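Local coordinates for protein CdiA toxin (Cupriavidus taiwanensis, PDB 5T87) that probably acts as the C-terminal toxin domain of a contact-dependent growth inhibition system and is held in complex with its CdiI immunity protein, at residues Q8-N13 / S26-T31; V15-K18 / P22-V25. All blocks are in the same frame, centred on the assembly; numbering follows the deposited sequence.

Contact 1 of 2, residues Q8-N13 / S26-T31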
ATOM      1  N   GLN E   8     -13.264   9.993  -0.413  1.00 66.14           N
ATOM      2  CA  GLN E   8     -13.913   9.898   0.897  1.00 64.49           C
ATOM      3  C   GLN E   8     -15.144   8.969   0.888  1.00 64.84           C
ATOM      4  O   GLN E   8     -15.199   8.014   1.670  1.00 62.96           O
ATOM      5  CB  GLN E   8     -14.249  11.302   1.429  1.00 63.47           C
ATOM      6  CG  GLN E   8     -14.701  11.367   2.880  1.00 62.52           C
ATOM      7  CD  GLN E   8     -13.714  10.730   3.841  1.00 61.02           C
ATOM      8  OE1 GLN E   8     -12.602  11.215   4.013  1.00 60.03           O
ATOM      9  NE2 GLN E   8     -14.120   9.641   4.471  1.00 60.93           N
ATOM     10  N   SER E   9     -16.094   9.217  -0.019  1.00 67.36           N
ATOM     11  CA  SER E   9     -17.348   8.431  -0.081  1.00 69.17           C
ATOM     12  C   SER E   9     -17.149   6.981  -0.568  1.00 69.30           C
ATOM     13  O   SER E   9     -17.832   6.053  -0.111  1.00 68.85           O
ATOM     14  CB  SER E   9     -18.402   9.149  -0.940  1.00 71.64           C
ATOM     15  OG  SER E   9     -17.909   9.456  -2.233  1.00 72.23           O
ATOM     16  N   VAL E  10     -16.207   6.798  -1.488  1.00 70.12           N
ATOM     17  CA  VAL E  10     -15.821   5.467  -1.968  1.00 70.16           C
ATOM     18  C   VAL E  10     -15.157   4.633  -0.851  1.00 68.92           C
ATOM     19  O   VAL E  10     -15.393   3.421  -0.759  1.00 69.29           O
ATOM     20  CB  VAL E  10     -14.891   5.564  -3.201  1.00 71.13           C
ATOM     21  CG1 VAL E  10     -14.397   4.187  -3.618  1.00 71.06           C
ATOM     22  CG2 VAL E  10     -15.612   6.222  -4.381  1.00 74.61           C
ATOM     23  N   LEU E  11     -14.335   5.284  -0.018  1.00 67.18           N
ATOM     24  CA  LEU E  11     -13.760   4.655   1.183  1.00 65.07           C
ATOM     25  C   LEU E  11     -14.831   4.240   2.190  1.00 66.27           C
ATOM     26  O   LEU E  11     -14.788   3.122   2.698  1.00 66.05           O
ATOM     27  CB  LEU E  11     -12.745   5.597   1.857  1.00 63.18           C
ATOM     28  CG  LEU E  11     -12.105   5.208   3.204  1.00 60.82           C
ATOM     29  CD1 LEU E  11     -11.440   3.845   3.139  1.00 60.70           C
ATOM     30  CD2 LEU E  11     -11.100   6.269   3.634  1.00 59.10           C
ATOM     31  N   GLU E  12     -15.774   5.142   2.480  1.00 68.51           N
ATOM     32  CA  GLU E  12     -16.856   4.856   3.449  1.00 69.45           C
ATOM     33  C   GLU E  12     -17.722   3.660   3.013  1.00 71.71           C
ATOM     34  O   GLU E  12     -18.033   2.797   3.830  1.00 70.16           O
ATOM     35  CB  GLU E  12     -17.703   6.106   3.721  1.00 69.19           C
ATOM     36  CG  GLU E  12     -16.962   7.172   4.531  1.00 69.08           C
ATOM     37  CD  GLU E  12     -17.639   8.548   4.563  1.00 70.83           C
ATOM     38  OE1 GLU E  12     -18.626   8.766   3.835  1.00 75.14           O
ATOM     39  OE2 GLU E  12     -17.184   9.442   5.311  1.00 69.40           O
ATOM     40  N   ASN E  13     -18.040   3.567   1.721  1.00 75.15           N
ATOM     41  CA  ASN E  13     -18.792   2.421   1.197  1.00 79.87           C
ATOM     42  C   ASN E  13     -17.888   1.249   0.757  1.00 79.81           C
ATOM     43  O   ASN E  13     -18.297   0.453  -0.087  1.00 84.20           O
ATOM     44  CB  ASN E  13     -19.720   2.859   0.035  1.00 84.17           C
ATOM     45  CG  ASN E  13     -20.743   3.911   0.454  1.00 86.53           C
ATOM     46  OD1 ASN E  13     -20.707   5.039  -0.032  1.00 89.09           O
ATOM     47  ND2 ASN E  13     -21.658   3.548   1.363  1.00 87.12           N
ATOM     48  N   SER E  26     -13.355  -1.217  -2.962  1.00 81.18           N
ATOM     49  CA  SER E  26     -14.663  -0.644  -3.329  1.00 83.53           C
ATOM     50  C   SER E  26     -14.780  -0.438  -4.849  1.00 87.74           C
ATOM     51  O   SER E  26     -13.843  -0.738  -5.601  1.00 88.33           O
ATOM     52  CB  SER E  26     -14.859   0.690  -2.608  1.00 82.15           C
ATOM     53  OG  SER E  26     -16.230   1.033  -2.502  1.00 84.26           O
ATOM     54  N   VAL E  27     -15.931   0.074  -5.288  1.00 90.69           N
ATOM     55  CA  VAL E  27     -16.129   0.493  -6.685  1.00 93.62           C
ATOM     56  C   VAL E  27     -16.841   1.850  -6.709  1.00 93.15           C
ATOM     57  O   VAL E  27     -17.795   2.060  -5.964  1.00 95.19           O
ATOM     58  CB  VAL E  27     -16.887  -0.581  -7.515  1.00 96.53           C
ATOM     59  CG1 VAL E  27     -18.259  -0.894  -6.926  1.00 97.34           C
ATOM     60  CG2 VAL E  27     -17.009  -0.162  -8.975  1.00 99.27           C
ATOM     61  N   ASP E  28     -16.362   2.769  -7.547  1.00 93.08           N
ATOM     62  CA  ASP E  28     -16.939   4.111  -7.631  1.00 94.39           C
ATOM     63  C   ASP E  28     -18.275   4.010  -8.385  1.00 98.59           C
ATOM     64  O   ASP E  28     -18.274   3.637  -9.563  1.00100.72           O
ATOM     65  CB  ASP E  28     -15.971   5.067  -8.345  1.00 93.94           C
ATOM     66  CG  ASP E  28     -16.247   6.532  -8.035  1.00 93.56           C
ATOM     67  OD1 ASP E  28     -17.432   6.934  -8.000  1.00 95.03           O
ATOM     68  OD2 ASP E  28     -15.271   7.286  -7.835  1.00 91.94           O
ATOM     69  N   PRO E  29     -19.417   4.320  -7.714  1.00 99.90           N
ATOM     70  CA  PRO E  29     -20.695   4.242  -8.446  1.00103.52           C
ATOM     71  C   PRO E  29     -20.733   5.205  -9.630  1.00106.87           C
ATOM     72  O   PRO E  29     -21.238   4.844 -10.694  1.00110.40           O
ATOM     73  CB  PRO E  29     -21.752   4.632  -7.396  1.00102.56           C
ATOM     74  CG  PRO E  29     -21.062   4.566  -6.078  1.00 99.49           C
ATOM     75  CD  PRO E  29     -19.613   4.844  -6.348  1.00 97.83           C
ATOM     76  N   GLN E  30     -20.177   6.403  -9.439  1.00105.37           N
ATOM     77  CA  GLN E  30     -20.084   7.403 -10.501  1.00107.58           C
ATOM     78  C   GLN E  30     -19.123   6.988 -11.629  1.00108.27           C
ATOM     79  O   GLN E  30     -19.587   6.597 -12.699  1.00112.91           O
ATOM     80  CB  GLN E  30     -19.697   8.767  -9.932  1.00105.82           C
ATOM     81  CG  GLN E  30     -20.755   9.364  -9.024  1.00105.64           C
ATOM     82  CD  GLN E  30     -20.216  10.518  -8.203  1.00105.02           C
ATOM     83  OE1 GLN E  30     -19.393  10.327  -7.308  1.00100.70           O
ATOM     84  NE2 GLN E  30     -20.680  11.728  -8.504  1.00107.76           N
ATOM     85  N   THR E  31     -17.811   7.047 -11.398  1.00104.84           N
ATOM     86  CA  THR E  31     -16.828   6.831 -12.481  1.00105.63           C
ATOM     87  C   THR E  31     -16.580   5.354 -12.856  1.00105.02           C
ATOM     88  O   THR E  31     -15.909   5.088 -13.855  1.00104.18           O
ATOM     89  CB  THR E  31     -15.457   7.503 -12.197  1.00103.67           C
ATOM     90  OG1 THR E  31     -14.760   6.786 -11.174  1.00101.47           O
ATOM     91  CG2 THR E  31     -15.625   8.973 -11.788  1.00102.94           C
TER
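Val10 lays its two methyl groups over Ser26 and Asp28, packing helix 7-12 against the end of strand 21-27 in a small fold of one antiparallel sheet with helices against it. Val10 CG1, anti to the backbone N (chi1 175°), meets Ser26 CB at 3.7 Å. The other branch, Val10 CG2, lies beside the backbone N and rests on the carboxylate of Asp28, 3.6 Å from Asp28 OD2, with the two side chains roughly perpendicular. Val35 and Phe37 of strand 34-41 also touch Val10, so the valine is buried between the helix and the sheet.

Asp28 OD1 accepts a hydrogen bond from Asn6, ahead of the helix, and weak ones from the backbone N atoms of Gln30 and Thr31 in the turn after the strand. On the far side of the contact Gln8 turns toward the CdiI immunity protein, where its amide bonds to the backbone of Met3 and Tyr5 of that chain.

At the C-terminal end of the helix the polar link is made by Ser26. Ser26 OG donates to Val10 O at 3.1 Å, tilted 17° from the carbonyl plane, and also lies 3.2 Å from Asn13 O.

Contact 2 of 2, residues V15-K18 / P22-V25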
ATOM      1  N   VAL E  15     -15.254  -2.271   1.574  1.00 77.75           N
ATOM      2  CA  VAL E  15     -15.311  -3.506   2.382  1.00 78.36           C
ATOM      3  C   VAL E  15     -13.901  -4.116   2.588  1.00 76.59           C
ATOM      4  O   VAL E  15     -13.065  -4.140   1.674  1.00 74.02           O
ATOM      5  CB  VAL E  15     -16.306  -4.548   1.773  1.00 80.51           C
ATOM      6  CG1 VAL E  15     -15.878  -5.012   0.380  1.00 80.22           C
ATOM      7  CG2 VAL E  15     -16.497  -5.742   2.706  1.00 81.18           C
ATOM      8  N   GLN E  16     -13.650  -4.593   3.804  1.00 74.73           N
ATOM      9  CA  GLN E  16     -12.392  -5.241   4.137  1.00 73.68           C
ATOM     10  C   GLN E  16     -12.328  -6.539   3.365  1.00 74.00           C
ATOM     11  O   GLN E  16     -13.315  -7.253   3.295  1.00 76.58           O
ATOM     12  CB  GLN E  16     -12.330  -5.522   5.637  1.00 73.37           C
ATOM     13  CG  GLN E  16     -11.019  -6.123   6.110  1.00 73.75           C
ATOM     14  CD  GLN E  16     -10.890  -6.149   7.619  1.00 73.98           C
ATOM     15  OE1 GLN E  16     -11.792  -5.735   8.337  1.00 75.42           O
ATOM     16  NE2 GLN E  16      -9.763  -6.641   8.106  1.00 74.40           N
ATOM     17  N   VAL E  17     -11.171  -6.842   2.791  1.00 73.06           N
ATOM     18  CA  VAL E  17     -11.027  -8.017   1.933  1.00 74.33           C
ATOM     19  C   VAL E  17     -10.911  -9.278   2.791  1.00 75.87           C
ATOM     20  O   VAL E  17     -11.545 -10.295   2.497  1.00 77.31           O
ATOM     21  CB  VAL E  17      -9.806  -7.902   0.983  1.00 73.76           C
ATOM     22  CG1 VAL E  17      -9.723  -9.114   0.055  1.00 74.45           C
ATOM     23  CG2 VAL E  17      -9.878  -6.623   0.156  1.00 73.25           C
ATOM     24  N   LYS E  18     -10.083  -9.203   3.833  1.00 75.61           N
ATOM     25  CA  LYS E  18      -9.847 -10.314   4.753  1.00 76.69           C
ATOM     26  C   LYS E  18      -9.684  -9.744   6.144  1.00 77.35           C
ATOM     27  O   LYS E  18      -9.056  -8.700   6.297  1.00 75.96           O
ATOM     28  CB  LYS E  18      -8.557 -11.035   4.386  1.00 76.85           C
ATOM     29  CG  LYS E  18      -8.334 -11.206   2.898  1.00 77.27           C
ATOM     30  CD  LYS E  18      -7.136 -12.090   2.608  1.00 78.45           C
ATOM     31  CE  LYS E  18      -5.829 -11.390   2.933  1.00 77.16           C
ATOM     32  NZ  LYS E  18      -4.694 -12.191   2.420  1.00 78.05           N
ATOM     33  N   PRO E  22      -6.045  -5.020   7.100  1.00 59.07           N
ATOM     34  CA  PRO E  22      -6.877  -3.827   6.935  1.00 58.06           C
ATOM     35  C   PRO E  22      -7.144  -3.417   5.480  1.00 58.31           C
ATOM     36  O   PRO E  22      -7.916  -2.503   5.252  1.00 56.18           O
ATOM     37  CB  PRO E  22      -6.056  -2.741   7.634  1.00 58.15           C
ATOM     38  CG  PRO E  22      -4.638  -3.174   7.449  1.00 57.73           C
ATOM     39  CD  PRO E  22      -4.661  -4.673   7.485  1.00 58.42           C
ATOM     40  N   ARG E  23      -6.500  -4.065   4.508  1.00 62.02           N
ATOM     41  CA  ARG E  23      -6.751  -3.776   3.098  1.00 63.46           C
ATOM     42  C   ARG E  23      -8.229  -3.918   2.744  1.00 65.21           C
ATOM     43  O   ARG E  23      -8.831  -4.963   3.002  1.00 66.18           O
ATOM     44  CB  ARG E  23      -5.925  -4.696   2.207  1.00 64.79           C
ATOM     45  CG  ARG E  23      -6.072  -4.421   0.718  1.00 65.44           C
ATOM     46  CD  ARG E  23      -4.914  -5.006  -0.082  1.00 66.89           C
ATOM     47  NE  ARG E  23      -3.879  -4.017  -0.378  1.00 66.75           N
ATOM     48  CZ  ARG E  23      -2.866  -4.198  -1.231  1.00 67.22           C
ATOM     49  NH1 ARG E  23      -2.723  -5.352  -1.882  1.00 69.49           N
ATOM     50  NH2 ARG E  23      -1.990  -3.215  -1.430  1.00 66.49           N
ATOM     51  N   ARG E  24      -8.781  -2.848   2.164  1.00 65.66           N
ATOM     52  CA  ARG E  24     -10.165  -2.785   1.735  1.00 68.14           C
ATOM     53  C   ARG E  24     -10.248  -2.606   0.229  1.00 70.83           C
ATOM     54  O   ARG E  24      -9.246  -2.294  -0.433  1.00 69.14           O
ATOM     55  CB  ARG E  24     -10.883  -1.601   2.388  1.00 67.98           C
ATOM     56  CG  ARG E  24     -10.676  -1.460   3.883  1.00 68.14           C
ATOM     57  CD  ARG E  24     -11.556  -0.358   4.450  1.00 68.81           C
ATOM     58  NE  ARG E  24     -12.974  -0.734   4.503  1.00 70.46           N
ATOM     59  CZ  ARG E  24     -13.542  -1.514   5.432  1.00 71.20           C
ATOM     60  NH1 ARG E  24     -14.843  -1.774   5.362  1.00 72.39           N
ATOM     61  NH2 ARG E  24     -12.830  -2.043   6.422  1.00 70.33           N
ATOM     62  N   VAL E  25     -11.467  -2.773  -0.290  1.00 74.20           N
ATOM     63  CA  VAL E  25     -11.773  -2.607  -1.725  1.00 76.68           C
ATOM     64  C   VAL E  25     -13.189  -2.048  -1.931  1.00 78.73           C
ATOM     65  O   VAL E  25     -14.103  -2.366  -1.163  1.00 80.64           O
ATOM     66  CB  VAL E  25     -11.590  -3.937  -2.509  1.00 77.10           C
ATOM     67  CG1 VAL E  25     -12.498  -5.045  -1.981  1.00 77.11           C
ATOM     68  CG2 VAL E  25     -11.806  -3.727  -4.000  1.00 78.46           C
TER
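Val15 and Val25 form the hydrogen-bonded pair of an antiparallel beta hairpin, in which strand 15-18 lies at the edge of the chain's four-stranded sheet and strand 21-27 lies inside it. Two backbone bonds join the pair: Val15 N reaches Val25 O at 3.0 Å, and Val25 N returns to Val15 O at 2.9 Å. Arg24 CA adds a CA-H...O contact to the same Val15 O. The two valine side chains run alongside each other on one face of the sheet.

The tight part of the contact continues at the corner where the first strand turns. Val17 CG2, beside its own backbone N because CG1 takes the anti position (chi1 -177°), comes in roughly perpendicular to the Val25 side chain and touches Val25 CG1 at 3.7 Å. Leu63 of helix 57-64 also packs on Val25, while Asp58 of that helix meets Val17.

Gln16 and Arg24, a non-hydrogen-bonded pair with diverging side chains, are just as close but polar, their CA atoms 4.1 Å apart. Arg24 bends at chi3 (73°), bringing its guanidinium back over the neighbouring strand: Gln16 N lies 3.4 Å above the plane, over its centre, and Arg24 NH2 comes 3.6 Å from Gln16 CB.

The contact loosens toward the hairpin turn, where Gln16 NE2 comes only within 4.2 Å of Pro22 N and Lys18 hardly touches the other strand. Ser14 OG holds Arg24 NE, and Gln16 NE2, at the end of an extended chain, bonds to Ser21 O and weakly to Lys18 O. Arg23 sends its end away to Asp38 and to Asp108 of the CdiI immunity protein, forming a salt bridge with each. Its backbone serves the hairpin instead: Arg23 O accepts Val17 N at 3.0 Å.

From the N terminus, the chain enters helix 7-12, passes Ser14 into strand 15-18, reverses through a short turn and runs back along strand 21-27. Contact 2 closes the inner loop by pairing 15-18 with 22-25. Contact 1 closes the wider loop around it, bringing 26-31, beyond the hairpin, back to the helix at 8-13; contact 2 is therefore nested inside contact 1. Both use strand 21-27, where one segment follows directly on the other at 25 to 26, and their centres are about 13 Å apart, with the middle of the chain between them. Together they tie the N-terminal helix and the edge strand to the same inner strand, and both regions also reach the CdiI immunity protein.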